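Local coordinates for tripeptidase (Staphylococcus aureus subsp. aureus, PDB 3RZA), which probably hydrolyses tripeptides as a metallopeptidase of the M20/M25/M40 family that binds zinc and calcium ions, at residues 31-36 with 48-53; 60-65 with 174-179; 284-289 with 302-307. All blocks are in the same frame, centred on the assembly; numbering follows the deposited sequence. Where two conformers were deposited one is given.

Interaction 1. Residues 31-36 with 48-53; sequences LELVQI and PILKEK
With CG anti to the backbone N (chi1 -168°), Glu-32 sends an extended chain toward Lys-53, whose methylenes run straight until a final turn at CE (chi4 -66°) sets the ammonium group before the carboxylate. The salt bridge joins helices 23-34 and 46-56, two successive helices linked by a loop in the metal-binding part of the M20-type chain. Its main bond runs from Lys-53 NZ to Glu-32 OE2 at 3.0 Å, and a second one reaches Glu-32 OE1 at 3.2 Å, so the amine lies on the syn side of OE2, 33° out of the carboxylate plane, and leans only weakly on OE1. Long charged chains suit this solvent-facing part of the contact, meeting from opposite directions between the two helices.

Beneath them the contact is apolar. Leu-33 and Leu-50 cross at about a right angle, one methyl of each touching, CD2 to CD2 at 3.7 Å. Both are buried over helix 128-147, where Leu-134 meets the two of them; branched leucines fill such a three-helix junction well. Nearby, Lys-131 of that helix donates to the carbonyl oxygens of Leu-33 and Ile-36, where its positive charge probably suits the C-terminal end of helix 23-34. Farther along, Ile-36 and Ile-49 reach toward each other tip to tip: CD1 of Ile-36 lies 4.0 Å from CD1 of Ile-49 and equally far from its CG2 branch.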
loop_
_atom_site.group_PDB
_atom_site.type_symbol
_atom_site.label_atom_id
_atom_site.label_comp_id
_atom_site.label_asym_id
_atom_site.label_seq_id
_atom_site.Cartn_x
_atom_site.Cartn_y
_atom_site.Cartn_z
ATOM N N LEU A 31 -4.587 25.962 30.504
ATOM C CA LEU A 31 -5.282 24.717 30.851
ATOM C C LEU A 31 -6.743 24.740 30.364
ATOM O O LEU A 31 -7.233 23.753 29.808
ATOM C CB LEU A 31 -5.192 24.423 32.368
ATOM C CG LEU A 31 -3.777 24.141 32.937
ATOM C CD1 LEU A 31 -3.771 24.166 34.460
ATOM C CD2 LEU A 31 -3.174 22.844 32.432
ATOM N N GLU A 32 -7.395 25.890 30.502
ATOM C CA GLU A 32 -8.751 26.085 29.994
ATOM C C GLU A 32 -8.857 25.804 28.484
ATOM O O GLU A 32 -9.758 25.062 28.040
ATOM C CB GLU A 32 -9.233 27.518 30.295
ATOM C CG GLU A 32 -10.739 27.731 30.072
ATOM C CD GLU A 32 -11.184 29.177 30.205
ATOM O OE1 GLU A 32 -10.396 30.033 30.705
ATOM O OE2 GLU A 32 -12.349 29.453 29.810
ATOM N N LEU A 33 -7.918 26.366 27.714
ATOM C CA LEU A 33 -7.954 26.269 26.260
ATOM C C LEU A 33 -7.681 24.866 25.733
ATOM O O LEU A 33 -8.366 24.442 24.796
ATOM C CB LEU A 33 -7.004 27.265 25.600
ATOM C CG LEU A 33 -7.316 28.752 25.727
ATOM C CD1 LEU A 33 -6.166 29.531 25.117
ATOM C CD2 LEU A 33 -8.637 29.130 25.057
ATOM N N VAL A 34 -6.707 24.150 26.317
ATOM C CA VAL A 34 -6.374 22.769 25.858
ATOM C C VAL A 34 -7.558 21.787 26.052
ATOM O O VAL A 34 -7.807 20.933 25.198
ATOM C CB VAL A 34 -5.078 22.189 26.500
ATOM C CG1 VAL A 34 -3.846 23.071 26.160
ATOM C CG2 VAL A 34 -5.234 21.990 28.002
ATOM N N GLN A 35 -8.353 22.013 27.099
ATOM C CA GLN A 35 -9.528 21.204 27.388
ATOM C C GLN A 35 -10.774 21.499 26.521
ATOM O O GLN A 35 -11.805 20.884 26.733
ATOM C CB GLN A 35 -9.866 21.322 28.885
ATOM C CG GLN A 35 -8.768 20.738 29.793
ATOM C CD GLN A 35 -9.063 20.940 31.257
ATOM O OE1 GLN A 35 -9.782 20.161 31.860
ATOM N NE2 GLN A 35 -8.532 22.014 31.828
ATOM N N ILE A 36 -10.694 22.456 25.586
ATOM C CA ILE A 36 -11.746 22.670 24.590
ATOM C C ILE A 36 -11.252 22.030 23.300
ATOM O O ILE A 36 -10.291 22.523 22.707
ATOM C CB ILE A 36 -12.016 24.172 24.336
ATOM C CG1 ILE A 36 -12.521 24.876 25.601
ATOM C CG2 ILE A 36 -13.053 24.327 23.243
ATOM C CD1 ILE A 36 -12.193 26.360 25.637
ATOM N N PRO A 48 -16.191 30.639 18.948
ATOM C CA PRO A 48 -16.976 31.632 19.725
ATOM C C PRO A 48 -16.535 31.831 21.190
ATOM O O PRO A 48 -16.767 32.904 21.740
ATOM C CB PRO A 48 -18.426 31.075 19.680
ATOM C CG PRO A 48 -18.423 29.996 18.693
ATOM C CD PRO A 48 -17.034 29.486 18.574
ATOM N N ILE A 49 -15.938 30.815 21.818
ATOM C CA ILE A 49 -15.358 30.969 23.178
ATOM C C ILE A 49 -14.162 31.944 23.173
ATOM O O ILE A 49 -14.095 32.850 24.005
ATOM C CB ILE A 49 -14.946 29.609 23.792
ATOM C CG1 ILE A 49 -16.200 28.725 24.069
ATOM C CG2 ILE A 49 -14.180 29.829 25.057
ATOM C CD1 ILE A 49 -15.884 27.243 24.441
ATOM N N LEU A 50 -13.268 31.795 22.199
ATOM C CA LEU A 50 -12.162 32.727 22.019
ATOM C C LEU A 50 -12.615 34.139 21.672
ATOM O O LEU A 50 -12.090 35.095 22.230
ATOM C CB LEU A 50 -11.174 32.233 20.956
ATOM C CG LEU A 50 -10.256 31.090 21.335
ATOM C CD1 LEU A 50 -9.602 30.555 20.093
ATOM C CD2 LEU A 50 -9.205 31.532 22.314
ATOM N N LYS A 51 -13.564 34.259 20.748
ATOM C CA LYS A 51 -14.140 35.557 20.374
ATOM C C LYS A 51 -14.579 36.355 21.597
ATOM O O LYS A 51 -14.178 37.513 21.738
ATOM C CB LYS A 51 -15.320 35.391 19.405
ATOM C CG LYS A 51 -16.040 36.712 19.054
ATOM C CD LYS A 51 -17.007 36.548 17.891
ATOM C CE LYS A 51 -17.416 37.907 17.337
ATOM N NZ LYS A 51 -18.376 37.800 16.225
ATOM N N GLU A 52 -15.356 35.728 22.485
ATOM C CA GLU A 52 -15.818 36.409 23.720
ATOM C C GLU A 52 -14.686 36.841 24.660
ATOM O O GLU A 52 -14.798 37.878 25.310
ATOM C CB GLU A 52 -16.766 35.528 24.534
ATOM C CG GLU A 52 -18.137 35.162 23.893
ATOM C CD GLU A 52 -18.879 36.332 23.299
ATOM O OE1 GLU A 52 -18.908 37.421 23.921
ATOM O OE2 GLU A 52 -19.436 36.168 22.195
ATOM N N LYS A 53 -13.632 36.028 24.755
ATOM C CA LYS A 53 -12.455 36.396 25.538
ATOM C C LYS A 53 -11.786 37.666 24.997
ATOM O O LYS A 53 -11.447 38.544 25.775
ATOM C CB LYS A 53 -11.449 35.256 25.618
ATOM C CG LYS A 53 -11.931 34.118 26.476
ATOM C CD LYS A 53 -10.923 33.002 26.612
ATOM C CE LYS A 53 -11.501 31.850 27.446
ATOM N NZ LYS A 53 -11.743 32.244 28.867
#

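Interaction 2. Residues 60-65 with 174-179; sequences DVKEDE and SELLDA
Leu-176 inserts its forked end against one face of the chain at Lys-62 to Asp-64, and on the side of 174-179 this one side chain makes every close contact. The tighter half belongs to CD1, which lies 3.9 Å from CB of Asp-64 and 4.2 Å from the carbonyl oxygen of Glu-63. The other branch, CD2, meets CB of Lys-62 at 4.1 Å. Because side chains alternate along an extended chain, Lys-62 and Asp-64 offer their first carbons on the same side while Glu-63 points away; a leucine, with two methyls on one stem, can rest on both at once.

Both oxygens of the buried Asp-64 have partners, which would probably favour the charged form. Its chi1 of 66° turns the carboxylate back toward the following backbone, where OD1 takes the N-H of Ala-66 in an Asx turn, while OD2 accepts from Asn-76. CB is the part of the side chain that faces the leucine.

Toward solvent the contact loosens. Lys-62 gives the leucine no more than the root of its chain; the rest bends off at chi2 and chi4, and NZ meets OD1 of Asp-60 at 3.0 Å on the syn lone pair. That salt bridge is tentative, since Asp-60 was modelled in two conformers. A long amphipathic lysine serves well at such a margin, apolar at its base and charged at its end.

On its far face, strand 60-63 turns Glu-63 to Lys-51 of helix 46-56. Strand 77-81 pairs beside it and lends Val-78 to Leu-176, while the 3-10 turn 174-176 follows helix 167-171 and precedes strand 181-184 in the chain, held by Gln-155 of strand 154-159 through the carbonyl oxygen of Leu-176.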
loop_
_atom_site.group_PDB
_atom_site.type_symbol
_atom_site.label_atom_id
_atom_site.label_comp_id
_atom_site.label_asym_id
_atom_site.label_seq_id
_atom_site.Cartn_x
_atom_site.Cartn_y
_atom_site.Cartn_z
ATOM N N ASP A 60 -12.123 45.174 19.255
ATOM C CA ASP A 60 -13.156 45.056 18.200
ATOM C C ASP A 60 -12.828 43.813 17.378
ATOM O O ASP A 60 -11.787 43.748 16.700
ATOM C CB ASP A 60 -13.228 46.305 17.298
ATOM C CG ASP A 60 -14.412 46.251 16.282
ATOM O OD1 ASP A 60 -14.246 45.653 15.196
ATOM O OD2 ASP A 60 -15.494 46.825 16.560
ATOM N N VAL A 61 -13.714 42.816 17.434
ATOM C CA VAL A 61 -13.472 41.525 16.772
ATOM C C VAL A 61 -14.297 41.417 15.500
ATOM O O VAL A 61 -15.495 41.596 15.544
ATOM C CB VAL A 61 -13.789 40.357 17.718
ATOM C CG1 VAL A 61 -13.665 39.022 16.983
ATOM C CG2 VAL A 61 -12.838 40.398 18.902
ATOM N N LYS A 62 -13.625 41.155 14.373
ATOM C CA LYS A 62 -14.280 40.875 13.100
ATOM C C LYS A 62 -13.943 39.460 12.675
ATOM O O LYS A 62 -12.867 38.941 13.017
ATOM C CB LYS A 62 -13.860 41.885 12.007
ATOM C CG LYS A 62 -14.166 43.365 12.376
ATOM C CD LYS A 62 -14.911 44.118 11.284
ATOM C CE LYS A 62 -15.066 45.622 11.619
ATOM N NZ LYS A 62 -16.018 45.895 12.737
ATOM N N GLU A 63 -14.887 38.849 11.943
ATOM C CA GLU A 63 -14.774 37.498 11.402
ATOM C C GLU A 63 -14.771 37.612 9.890
ATOM O O GLU A 63 -15.489 38.428 9.345
ATOM C CB GLU A 63 -15.983 36.641 11.791
ATOM C CG GLU A 63 -16.174 36.435 13.269
ATOM C CD GLU A 63 -17.206 35.363 13.588
ATOM O OE1 GLU A 63 -17.147 34.249 13.012
ATOM O OE2 GLU A 63 -18.088 35.635 14.418
ATOM N N ASP A 64 -14.013 36.750 9.225
ATOM C CA ASP A 64 -14.082 36.622 7.756
ATOM C C ASP A 64 -15.120 35.518 7.401
ATOM O O ASP A 64 -16.035 35.262 8.201
ATOM C CB ASP A 64 -12.660 36.406 7.176
ATOM C CG ASP A 64 -12.023 35.094 7.590
ATOM O OD1 ASP A 64 -12.685 34.195 8.148
ATOM O OD2 ASP A 64 -10.823 34.979 7.373
ATOM N N GLU A 65 -14.973 34.868 6.245
ATOM C CA GLU A 65 -15.892 33.811 5.810
ATOM C C GLU A 65 -15.164 32.494 5.495
ATOM O O GLU A 65 -15.563 31.749 4.585
ATOM C CB GLU A 65 -16.698 34.298 4.597
ATOM C CG GLU A 65 -17.476 35.599 4.848
ATOM C CD GLU A 65 -18.437 35.973 3.698
ATOM O OE1 GLU A 65 -18.628 35.162 2.769
ATOM O OE2 GLU A 65 -19.008 37.093 3.737
ATOM N N SER A 174 -7.688 39.540 3.610
ATOM C CA SER A 174 -6.547 40.415 3.882
ATOM C C SER A 174 -6.910 41.888 4.068
ATOM O O SER A 174 -6.112 42.641 4.591
ATOM C CB SER A 174 -5.495 40.288 2.763
ATOM O OG SER A 174 -5.942 40.863 1.552
ATOM N N GLU A 175 -8.094 42.298 3.623
ATOM C CA GLU A 175 -8.568 43.667 3.859
ATOM C C GLU A 175 -8.981 43.960 5.314
ATOM O O GLU A 175 -9.078 45.118 5.697
ATOM C CB GLU A 175 -9.677 44.021 2.869
ATOM C CG GLU A 175 -9.102 44.207 1.460
ATOM C CD GLU A 175 -10.146 44.222 0.390
ATOM O OE1 GLU A 175 -11.051 45.097 0.449
ATOM O OE2 GLU A 175 -10.052 43.371 -0.531
ATOM N N LEU A 176 -9.187 42.920 6.117
ATOM C CA LEU A 176 -9.305 43.065 7.566
ATOM C C LEU A 176 -7.970 43.400 8.263
ATOM O O LEU A 176 -7.993 43.880 9.392
ATOM C CB LEU A 176 -9.922 41.803 8.184
ATOM C CG LEU A 176 -11.354 41.458 7.749
ATOM C CD1 LEU A 176 -11.779 40.073 8.247
ATOM C CD2 LEU A 176 -12.363 42.535 8.213
ATOM N N LEU A 177 -6.828 43.135 7.607
ATOM C CA LEU A 177 -5.512 43.353 8.207
ATOM C C LEU A 177 -5.056 44.790 8.046
ATOM O O LEU A 177 -5.292 45.407 7.020
ATOM C CB LEU A 177 -4.457 42.417 7.591
ATOM C CG LEU A 177 -4.692 40.902 7.638
ATOM C CD1 LEU A 177 -3.394 40.170 7.322
ATOM C CD2 LEU A 177 -5.242 40.434 8.984
ATOM N N ASP A 178 -4.375 45.301 9.070
ATOM C CA ASP A 178 -3.834 46.660 9.072
ATOM C C ASP A 178 -2.644 46.648 10.031
ATOM O O ASP A 178 -2.806 46.886 11.251
ATOM C CB ASP A 178 -4.912 47.678 9.497
ATOM C CG ASP A 178 -4.415 49.109 9.486
ATOM O OD1 ASP A 178 -3.512 49.431 8.702
ATOM O OD2 ASP A 178 -4.957 49.933 10.248
ATOM N N ALA A 179 -1.474 46.291 9.491
ATOM C CA ALA A 179 -0.234 46.191 10.268
ATOM C C ALA A 179 0.964 46.493 9.381
ATOM O O ALA A 179 0.947 46.174 8.199
ATOM C CB ALA A 179 -0.103 44.792 10.867
#

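Interaction 3. Residues 284-289 with 302-307; sequences HMTDVF and VTVEQS. With PEG (di(hydroxyethyl)ether), chain J.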
loop_
_atom_site.group_PDB
_atom_site.type_symbol
_atom_site.label_atom_id
_atom_site.label_comp_id
_atom_site.label_asym_id
_atom_site.label_seq_id
_atom_site.Cartn_x
_atom_site.Cartn_y
_atom_site.Cartn_z
ATOM N N HIS A 284 13.289 18.159 -11.927
ATOM C CA HIS A 284 14.161 16.969 -11.917
ATOM C C HIS A 284 13.409 15.662 -11.593
ATOM O O HIS A 284 13.567 14.672 -12.318
ATOM C CB HIS A 284 15.336 17.175 -10.947
ATOM C CG HIS A 284 16.094 15.931 -10.643
ATOM N ND1 HIS A 284 16.864 15.292 -11.583
ATOM C CD2 HIS A 284 16.217 15.211 -9.500
ATOM C CE1 HIS A 284 17.431 14.228 -11.040
ATOM N NE2 HIS A 284 17.056 14.154 -9.778
HETATM N N MSE A 285 12.578 15.696 -10.542
HETATM C CA MSE A 285 11.790 14.522 -10.097
HETATM C C MSE A 285 10.736 14.140 -11.159
HETATM O O MSE A 285 10.638 12.991 -11.561
HETATM C CB MSE A 285 11.097 14.811 -8.764
HETATM C CG MSE A 285 12.043 14.999 -7.586
HETATM SE SE MSE A 285 11.189 15.812 -6.027
HETATM C CE MSE A 285 10.441 14.199 -5.324
ATOM N N THR A 286 9.989 15.131 -11.624
ATOM C CA THR A 286 9.055 14.979 -12.758
ATOM C C THR A 286 9.721 14.351 -13.986
ATOM O O THR A 286 9.273 13.292 -14.476
ATOM C CB THR A 286 8.473 16.353 -13.143
ATOM O OG1 THR A 286 7.843 16.921 -11.993
ATOM C CG2 THR A 286 7.479 16.252 -14.336
ATOM N N ASP A 287 10.811 14.950 -14.439
ATOM C CA ASP A 287 11.537 14.433 -15.622
ATOM C C ASP A 287 12.051 13.008 -15.453
ATOM O O ASP A 287 11.937 12.210 -16.389
ATOM C CB ASP A 287 12.710 15.347 -16.021
ATOM C CG ASP A 287 12.253 16.699 -16.602
ATOM O OD1 ASP A 287 11.084 16.839 -17.011
ATOM O OD2 ASP A 287 13.080 17.626 -16.655
ATOM N N VAL A 288 12.563 12.680 -14.262
ATOM C CA VAL A 288 13.074 11.330 -14.002
ATOM C C VAL A 288 11.950 10.274 -13.996
ATOM O O VAL A 288 12.102 9.216 -14.611
ATOM C CB VAL A 288 13.948 11.268 -12.712
ATOM C CG1 VAL A 288 14.220 9.849 -12.324
ATOM C CG2 VAL A 288 15.286 12.005 -12.964
ATOM N N PHE A 289 10.817 10.581 -13.364
ATOM C CA PHE A 289 9.632 9.702 -13.441
ATOM C C PHE A 289 9.149 9.463 -14.878
ATOM O O PHE A 289 8.986 8.319 -15.292
ATOM C CB PHE A 289 8.452 10.274 -12.613
ATOM C CG PHE A 289 8.563 10.048 -11.127
ATOM C CD1 PHE A 289 8.805 8.776 -10.609
ATOM C CD2 PHE A 289 8.393 11.109 -10.239
ATOM C CE1 PHE A 289 8.889 8.555 -9.241
ATOM C CE2 PHE A 289 8.460 10.896 -8.860
ATOM C CZ PHE A 289 8.721 9.601 -8.361
ATOM N N VAL A 302 2.462 12.733 -13.432
ATOM C CA VAL A 302 3.056 13.482 -12.324
ATOM C C VAL A 302 2.224 14.746 -12.114
ATOM O O VAL A 302 1.908 15.436 -13.096
ATOM C CB VAL A 302 4.516 13.811 -12.608
ATOM C CG1 VAL A 302 5.141 14.663 -11.459
ATOM C CG2 VAL A 302 5.304 12.503 -12.826
ATOM N N THR A 303 1.751 14.962 -10.872
ATOM C CA THR A 303 1.009 16.195 -10.500
ATOM C C THR A 303 1.700 16.881 -9.347
ATOM O O THR A 303 2.176 16.200 -8.437
ATOM C CB THR A 303 -0.477 15.927 -10.131
ATOM O OG1 THR A 303 -0.560 15.009 -9.033
ATOM C CG2 THR A 303 -1.239 15.367 -11.322
ATOM N N VAL A 304 1.757 18.225 -9.401
ATOM C CA VAL A 304 2.466 19.046 -8.415
ATOM C C VAL A 304 1.482 20.026 -7.747
ATOM O O VAL A 304 0.497 20.472 -8.375
ATOM C CB VAL A 304 3.649 19.820 -9.083
ATOM C CG1 VAL A 304 4.423 20.652 -8.067
ATOM C CG2 VAL A 304 4.593 18.849 -9.798
ATOM N N GLU A 305 1.747 20.369 -6.492
ATOM C CA GLU A 305 0.967 21.359 -5.766
ATOM C C GLU A 305 1.913 22.120 -4.829
ATOM O O GLU A 305 2.707 21.489 -4.141
ATOM C CB GLU A 305 -0.092 20.641 -4.970
ATOM C CG GLU A 305 -1.176 21.496 -4.450
ATOM C CD GLU A 305 -2.005 20.752 -3.442
ATOM O OE1 GLU A 305 -2.562 19.699 -3.811
ATOM O OE2 GLU A 305 -2.056 21.197 -2.274
ATOM N N GLN A 306 1.845 23.454 -4.815
ATOM C CA GLN A 306 2.602 24.251 -3.832
ATOM C C GLN A 306 1.825 24.277 -2.532
ATOM O O GLN A 306 0.731 24.812 -2.486
ATOM C CB GLN A 306 2.842 25.673 -4.325
ATOM C CG GLN A 306 3.666 26.534 -3.327
ATOM C CD GLN A 306 4.090 27.844 -3.914
ATOM O OE1 GLN A 306 4.910 27.893 -4.835
ATOM N NE2 GLN A 306 3.546 28.919 -3.389
ATOM N N SER A 307 2.383 23.702 -1.473
ATOM C CA SER A 307 1.757 23.786 -0.137
ATOM C C SER A 307 1.838 25.218 0.454
ATOM O O SER A 307 0.844 25.748 0.954
ATOM C CB SER A 307 2.405 22.801 0.826
ATOM O OG SER A 307 2.424 21.481 0.301
HETATM C C1 PEG J . 1.099 25.376 -9.033
HETATM O O1 PEG J . 2.512 25.175 -9.197
HETATM C C2 PEG J . 0.528 24.332 -8.077
HETATM O O2 PEG J . 0.047 24.967 -6.874
HETATM C C3 PEG J . -1.195 24.426 -6.389
#
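Val-302 is the centre of this contact and divides its two methyls between two residues of the helix. A chi1 of 178° swings CG1 of Val-302 toward Thr-286 and leaves CG2 toward Phe-289, so the valine sits across one turn of helix 284-289. A beta-branched residue is apt here: it favours the strand conformation and presents a broad, short apolar surface.

Thr-286 meets it obliquely. Its OG1 lies 3.6 Å from CG1 of Val-302, and its own methyl, CG2, is 4.0 Å from the same atom. The hydroxyl can rest against a methyl because it is already hydrogen-bonded to the carbonyl oxygen of Val-282, one turn earlier in the helix. Threonine thus behaves as a nearly apolar residue toward the strand.

Phe-289 contributes mainly its root: CB stands 3.9 Å from CG2 of Val-302. The side chain also touches Ala-231 of helix 224-234 and Met-235 in the loop after it, which suits a large apolar residue in a buried place.

At the other end of the strand segment, a diethylene glycol molecule, probably from the crystallisation liquor, accepts a nearly straight bond (178°) from Gln-306 N to its O2 at 3.1 Å. Strand 299-312 pairs with 194-209, to which Thr-303, Glu-305 and Ser-307 are hydrogen-bonded through their backbones; Gln-306 N points the other way.

Helix and strand run antiparallel (168°), their axes 9.4 Å apart, forming the last alpha-beta step of a ferredoxin-like beta-alpha-beta-beta-alpha-beta domain, the fold of the smaller domain in M20 peptidases.

In the fold
From the N terminus the three contacts follow in series, none nested in or crossing another. Interaction 1 closes a short connection between two successive helices. The chain then passes into strand 60-63, where interaction 2 opens; it spans 108 residues before closing and ties an edge of the central sheet to a turn far along the sequence. Interactions 1 and 2 touch, CG of Lys-51 lying 3.9 Å from CG1 of Val-61. Interaction 3 closes the 12-residue connection from helix 275-295 into strand 299-312 in the smaller domain; its centre lies about 36 Å from that of interaction 2 and about 41 Å from that of interaction 1, which is on the opposite side of the chain's centre.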